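Local structure of CELL WALL surface anchor family protein (Streptococcus pneumoniae, 3ZGH) at residues Tyr84-Thr98 with Phe170-Ile182. The protein binds keratin-10 through its basic KRT10-binding region domain, probably helping pneumococci adhere to host cells. Sequence-based numbering, arbitrary orientation.
Sequences YSIYNSGTSTQTMLT and FTFTPYAARTDRI. With ACT (acetate ion), chain D.
Gly-90 lies over one face of the Tyr-175 ring, its CA near the ring normal in a CH-pi contact 3.6 Å from the centroid. Its N sits 3.3 Å above the plane, offset toward the rim; lacking a side chain, glycine lets the main chain come this close. The backbone carbon of Asn-88 lies at the edge, near the ring plane, and Thr-93 CG2 approaches CE1 obliquely. Tyr-175 CG is anti to the backbone N (chi1 178°), which carries the ring against the 88-94 loop. Tyr-87 receives Thr-179 CG2 over the centre of one face and Ile-182 CG2 at its edge, 3.5 Å from CE2; beta-branched residues suit both places, because their methyls start close to the main chain. Gln-94 slants across Tyr-175, its amide plane 67° from the ring plane, and NE2 gives Pro-174 O a weak hydrogen bond of 3.4 Å. Met-96, its flexible chain bent, lies side by side with Phe-172, CE 3.9 Å from CZ. Met-96 also touches Tyr-62, whose ring meets Phe-172 edge-to-face, while Phe-172 packs on Leu-49 of strand 43-53. Farther along, Thr-98 OG1 and Thr-171 OG1 share a hydrogen bond of 2.6 Å beside an acetate, probably from the crystallisation liquor. Antiparallel pairing occurs at both ends: Tyr-87 N reaches Ala-177 O at 2.8 Å, and Thr-98 N reaches Thr-171 O at 3.0 Å. Both Met-96 and Leu-97 pair through their backbones with Tyr-136, the extra residue forming a classic beta bulge. The 88-96 loop, packed on Tyr-175, links two small antiparallel sheets of this novel MSCRAMM fold.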
loop_
_atom_site.group_PDB
_atom_site.type_symbol
_atom_site.label_atom_id
_atom_site.label_comp_id
_atom_site.label_asym_id
_atom_site.label_seq_id
_atom_site.Cartn_x
_atom_site.Cartn_y
_atom_site.Cartn_z
ATOM N N TYR A 84 8.216 16.971 7.423
ATOM C CA TYR A 84 6.955 16.671 6.742
ATOM C C TYR A 84 6.732 15.186 6.885
ATOM O O TYR A 84 7.697 14.438 6.899
ATOM C CB TYR A 84 7.085 16.986 5.245
ATOM C CG TYR A 84 5.887 16.688 4.374
ATOM C CD1 TYR A 84 4.691 17.378 4.534
ATOM C CD2 TYR A 84 5.976 15.772 3.344
ATOM C CE1 TYR A 84 3.601 17.134 3.692
ATOM C CE2 TYR A 84 4.893 15.511 2.498
ATOM C CZ TYR A 84 3.716 16.209 2.676
ATOM O OH TYR A 84 2.644 15.985 1.839
ATOM N N SER A 85 5.488 14.733 6.973
ATOM C CA SER A 85 5.246 13.308 7.133
ATOM C C SER A 85 3.934 12.856 6.515
ATOM O O SER A 85 2.928 13.590 6.593
ATOM C CB SER A 85 5.239 12.945 8.630
ATOM O OG SER A 85 5.319 11.532 8.767
ATOM N N ILE A 86 3.933 11.651 5.942
ATOM C CA ILE A 86 2.711 11.091 5.338
ATOM C C ILE A 86 2.333 9.709 5.897
ATOM O O ILE A 86 3.205 8.955 6.316
ATOM C CB ILE A 86 2.838 10.958 3.804
ATOM C CG1 ILE A 86 4.047 10.108 3.432
ATOM C CG2 ILE A 86 2.942 12.342 3.139
ATOM C CD1 ILE A 86 4.036 9.655 1.972
ATOM N N TYR A 87 1.029 9.411 5.910
ATOM C CA TYR A 87 0.509 8.056 6.185
ATOM C C TYR A 87 0.273 7.320 4.865
ATOM O O TYR A 87 0.031 7.968 3.842
ATOM C CB TYR A 87 -0.835 8.143 6.890
ATOM C CG TYR A 87 -0.817 8.718 8.290
ATOM C CD1 TYR A 87 0.029 8.206 9.267
ATOM C CD2 TYR A 87 -1.689 9.740 8.647
ATOM C CE1 TYR A 87 0.005 8.700 10.558
ATOM C CE2 TYR A 87 -1.713 10.245 9.921
ATOM C CZ TYR A 87 -0.861 9.730 10.875
ATOM O OH TYR A 87 -0.894 10.236 12.152
ATOM N N ASN A 88 0.316 5.976 4.872
ATOM C CA ASN A 88 -0.092 5.187 3.696
ATOM C C ASN A 88 -1.445 4.478 3.931
ATOM O O ASN A 88 -1.853 3.627 3.142
ATOM C CB ASN A 88 0.971 4.147 3.329
ATOM C CG ASN A 88 1.090 3.022 4.367
ATOM O OD1 ASN A 88 0.638 3.169 5.526
ATOM N ND2 ASN A 88 1.753 1.920 3.974
ATOM N N SER A 89 -2.139 4.803 5.017
ATOM C CA SER A 89 -3.427 4.168 5.254
ATOM C C SER A 89 -4.396 5.164 5.831
ATOM O O SER A 89 -3.991 6.052 6.567
ATOM C CB SER A 89 -3.295 2.969 6.193
ATOM O OG SER A 89 -2.674 3.361 7.395
ATOM N N GLY A 90 -5.668 5.039 5.480
ATOM C CA GLY A 90 -6.677 5.912 6.067
ATOM C C GLY A 90 -7.162 5.439 7.436
ATOM O O GLY A 90 -6.821 4.358 7.899
ATOM N N THR A 91 -7.956 6.250 8.116
ATOM C CA THR A 91 -8.613 5.762 9.325
ATOM C C THR A 91 -9.779 4.850 8.923
ATOM O O THR A 91 -9.716 4.099 7.950
ATOM C CB THR A 91 -9.165 6.930 10.136
ATOM O OG1 THR A 91 -10.227 7.563 9.408
ATOM C CG2 THR A 91 -8.062 7.947 10.427
ATOM N N SER A 92 -10.885 4.940 9.632
ATOM C CA SER A 92 -12.130 4.572 8.988
ATOM C C SER A 92 -12.585 5.799 8.175
ATOM O O SER A 92 -13.775 6.109 8.068
ATOM C CB SER A 92 -13.137 4.080 10.007
ATOM O OG SER A 92 -12.667 2.855 10.548
ATOM N N THR A 93 -11.574 6.502 7.648
ATOM C CA THR A 93 -11.688 7.466 6.557
ATOM C C THR A 93 -11.960 6.783 5.214
ATOM O O THR A 93 -12.555 7.378 4.306
ATOM C CB THR A 93 -10.369 8.256 6.414
ATOM O OG1 THR A 93 -10.495 9.526 7.079
ATOM C CG2 THR A 93 -9.991 8.464 4.939
ATOM N N GLN A 94 -11.498 5.543 5.073
ATOM C CA GLN A 94 -11.879 4.758 3.911
ATOM C C GLN A 94 -11.471 3.303 4.049
ATOM O O GLN A 94 -10.379 2.984 4.528
ATOM C CB GLN A 94 -11.264 5.328 2.617
ATOM C CG GLN A 94 -9.793 5.001 2.431
ATOM C CD GLN A 94 -9.276 5.354 1.039
ATOM O OE1 GLN A 94 -9.735 6.319 0.409
ATOM N NE2 GLN A 94 -8.311 4.559 0.549
ATOM N N THR A 95 -12.353 2.428 3.605
ATOM C CA THR A 95 -11.996 1.031 3.414
ATOM C C THR A 95 -10.789 0.934 2.496
ATOM O O THR A 95 -10.770 1.563 1.452
ATOM C CB THR A 95 -13.161 0.279 2.803
ATOM O OG1 THR A 95 -14.280 0.391 3.684
ATOM C CG2 THR A 95 -12.795 -1.205 2.602
ATOM N N MET A 96 -9.775 0.161 2.880
ATOM C CA MET A 96 -8.611 -0.050 2.025
ATOM C C MET A 96 -8.733 -1.322 1.180
ATOM O O MET A 96 -8.121 -1.418 0.126
ATOM C CB MET A 96 -7.333 -0.225 2.856
ATOM C CG MET A 96 -7.024 0.885 3.828
ATOM S SD MET A 96 -6.162 2.296 3.128
ATOM C CE MET A 96 -4.724 1.572 2.286
ATOM N N LEU A 97 -9.442 -2.319 1.693
ATOM C CA LEU A 97 -9.364 -3.669 1.125
ATOM C C LEU A 97 -10.713 -4.373 1.264
ATOM O O LEU A 97 -11.301 -4.394 2.335
ATOM C CB LEU A 97 -8.268 -4.456 1.833
ATOM C CG LEU A 97 -8.072 -5.911 1.371
ATOM C CD1 LEU A 97 -7.389 -5.960 0.020
ATOM C CD2 LEU A 97 -7.262 -6.639 2.416
ATOM N N THR A 98 -11.225 -4.914 0.170
ATOM C CA THR A 98 -12.415 -5.765 0.260
ATOM C C THR A 98 -11.973 -7.112 -0.291
ATOM O O THR A 98 -11.068 -7.174 -1.144
ATOM C CB THR A 98 -13.601 -5.226 -0.547
ATOM O OG1 THR A 98 -13.234 -5.166 -1.929
ATOM C CG2 THR A 98 -13.997 -3.839 -0.070
ATOM N N PHE A 170 -10.572 -9.436 -5.032
ATOM C CA PHE A 170 -10.371 -8.426 -4.007
ATOM C C PHE A 170 -10.403 -7.064 -4.700
ATOM O O PHE A 170 -10.287 -6.976 -5.937
ATOM C CB PHE A 170 -9.027 -8.648 -3.270
ATOM C CG PHE A 170 -7.819 -8.424 -4.134
ATOM C CD1 PHE A 170 -7.287 -7.143 -4.300
ATOM C CD2 PHE A 170 -7.214 -9.491 -4.794
ATOM C CE1 PHE A 170 -6.188 -6.946 -5.135
ATOM C CE2 PHE A 170 -6.119 -9.297 -5.632
ATOM C CZ PHE A 170 -5.608 -8.033 -5.803
ATOM N N THR A 171 -10.579 -6.010 -3.925
ATOM C CA THR A 171 -10.280 -4.681 -4.434
ATOM C C THR A 171 -9.409 -3.989 -3.388
ATOM O O THR A 171 -9.607 -4.180 -2.193
ATOM C CB THR A 171 -11.532 -3.816 -4.682
ATOM O OG1 THR A 171 -12.024 -3.356 -3.435
ATOM C CG2 THR A 171 -12.620 -4.582 -5.426
ATOM N N PHE A 172 -8.448 -3.195 -3.842
ATOM C CA PHE A 172 -7.586 -2.451 -2.944
ATOM C C PHE A 172 -7.612 -0.970 -3.361
ATOM O O PHE A 172 -7.492 -0.654 -4.553
ATOM C CB PHE A 172 -6.161 -3.011 -2.987
ATOM C CG PHE A 172 -5.185 -2.217 -2.172
ATOM C CD1 PHE A 172 -5.084 -2.424 -0.802
ATOM C CD2 PHE A 172 -4.400 -1.236 -2.767
ATOM C CE1 PHE A 172 -4.225 -1.687 -0.042
ATOM C CE2 PHE A 172 -3.519 -0.499 -1.999
ATOM C CZ PHE A 172 -3.437 -0.719 -0.632
ATOM N N THR A 173 -7.772 -0.082 -2.376
ATOM C CA THR A 173 -7.822 1.355 -2.614
ATOM C C THR A 173 -6.618 2.030 -1.943
ATOM O O THR A 173 -6.497 2.049 -0.712
ATOM C CB THR A 173 -9.124 1.965 -2.063
ATOM O OG1 THR A 173 -10.243 1.286 -2.640
ATOM C CG2 THR A 173 -9.215 3.472 -2.392
ATOM N N PRO A 174 -5.699 2.558 -2.747
ATOM C CA PRO A 174 -4.512 3.200 -2.164
ATOM C C PRO A 174 -4.847 4.495 -1.455
ATOM O O PRO A 174 -5.857 5.128 -1.746
ATOM C CB PRO A 174 -3.617 3.465 -3.383
ATOM C CG PRO A 174 -4.576 3.588 -4.512
ATOM C CD PRO A 174 -5.678 2.581 -4.218
ATOM N N TYR A 175 -3.975 4.888 -0.543
ATOM C CA TYR A 175 -4.203 6.054 0.267
ATOM C C TYR A 175 -2.852 6.652 0.650
ATOM O O TYR A 175 -1.917 5.938 0.986
ATOM C CB TYR A 175 -4.986 5.665 1.519
ATOM C CG TYR A 175 -5.239 6.827 2.470
ATOM C CD1 TYR A 175 -6.412 7.564 2.418
ATOM C CD2 TYR A 175 -4.290 7.182 3.409
ATOM C CE1 TYR A 175 -6.625 8.650 3.313
ATOM C CE2 TYR A 175 -4.488 8.238 4.287
ATOM C CZ TYR A 175 -5.647 8.969 4.240
ATOM O OH TYR A 175 -5.796 10.011 5.149
ATOM N N ALA A 176 -2.760 7.970 0.603
ATOM C CA ALA A 176 -1.616 8.667 1.152
ATOM C C ALA A 176 -2.126 10.024 1.563
ATOM O O ALA A 176 -2.929 10.625 0.859
ATOM C CB ALA A 176 -0.525 8.790 0.114
ATOM N N ALA A 177 -1.707 10.494 2.731
ATOM C CA ALA A 177 -2.125 11.797 3.201
ATOM C C ALA A 177 -1.068 12.355 4.138
ATOM O O ALA A 177 -0.381 11.596 4.828
ATOM C CB ALA A 177 -3.448 11.692 3.929
ATOM N N ARG A 178 -0.965 13.683 4.217
ATOM C CA ARG A 178 -0.044 14.273 5.169
ATOM C C ARG A 178 -0.680 14.071 6.522
ATOM O O ARG A 178 -1.925 14.033 6.635
ATOM C CB ARG A 178 0.214 15.737 4.864
ATOM C CG ARG A 178 -1.014 16.639 4.858
ATOM C CD ARG A 178 -0.585 18.065 4.522
ATOM N NE ARG A 178 -1.685 18.891 4.027
ATOM C CZ ARG A 178 -2.292 19.852 4.712
ATOM N NH1 ARG A 178 -1.934 20.154 5.960
ATOM N NH2 ARG A 178 -3.277 20.523 4.135
ATOM N N THR A 179 0.152 13.957 7.562
ATOM C CA THR A 179 -0.330 13.458 8.851
ATOM C C THR A 179 -1.262 14.428 9.557
ATOM O O THR A 179 -2.064 14.002 10.376
ATOM C CB THR A 179 0.835 13.089 9.792
ATOM O OG1 THR A 179 1.724 14.197 9.877
ATOM C CG2 THR A 179 1.599 11.883 9.242
ATOM N N ASP A 180 -1.182 15.719 9.243
ATOM C CA ASP A 180 -2.123 16.683 9.821
ATOM C C ASP A 180 -3.376 16.928 8.970
ATOM O O ASP A 180 -4.144 17.847 9.255
ATOM C CB ASP A 180 -1.428 18.030 10.131
ATOM C CG ASP A 180 -0.831 18.696 8.886
ATOM O OD1 ASP A 180 -0.564 18.009 7.873
ATOM O OD2 ASP A 180 -0.601 19.927 8.927
ATOM N N ARG A 181 -3.603 16.117 7.937
ATOM C CA ARG A 181 -4.799 16.283 7.109
ATOM C C ARG A 181 -5.231 14.932 6.502
ATOM O O ARG A 181 -5.151 14.714 5.292
ATOM C CB ARG A 181 -4.535 17.330 6.022
ATOM C CG ARG A 181 -5.767 17.779 5.268
ATOM C CD ARG A 181 -6.659 18.696 6.096
ATOM N NE ARG A 181 -8.035 18.703 5.589
ATOM C CZ ARG A 181 -8.482 19.487 4.608
ATOM N NH1 ARG A 181 -9.752 19.404 4.226
ATOM N NH2 ARG A 181 -7.675 20.357 4.006
ATOM N N ILE A 182 -5.682 14.031 7.362
ATOM C CA ILE A 182 -5.966 12.667 6.942
ATOM C C ILE A 182 -7.180 12.571 5.999
ATOM O O ILE A 182 -7.346 11.577 5.309
ATOM C CB ILE A 182 -6.070 11.705 8.157
ATOM C CG1 ILE A 182 -7.096 12.166 9.201
ATOM C CG2 ILE A 182 -4.742 11.633 8.854
ATOM C CD1 ILE A 182 -8.528 12.055 8.769
HETATM C C ACT D . -14.398 -8.242 -4.420
HETATM O O ACT D . -15.254 -9.161 -4.395
HETATM O OXT ACT D . -14.026 -7.813 -3.300
HETATM C CH3 ACT D . -13.864 -7.692 -5.721
HETATM O O HOH W 1 -5.240 8.320 7.857
#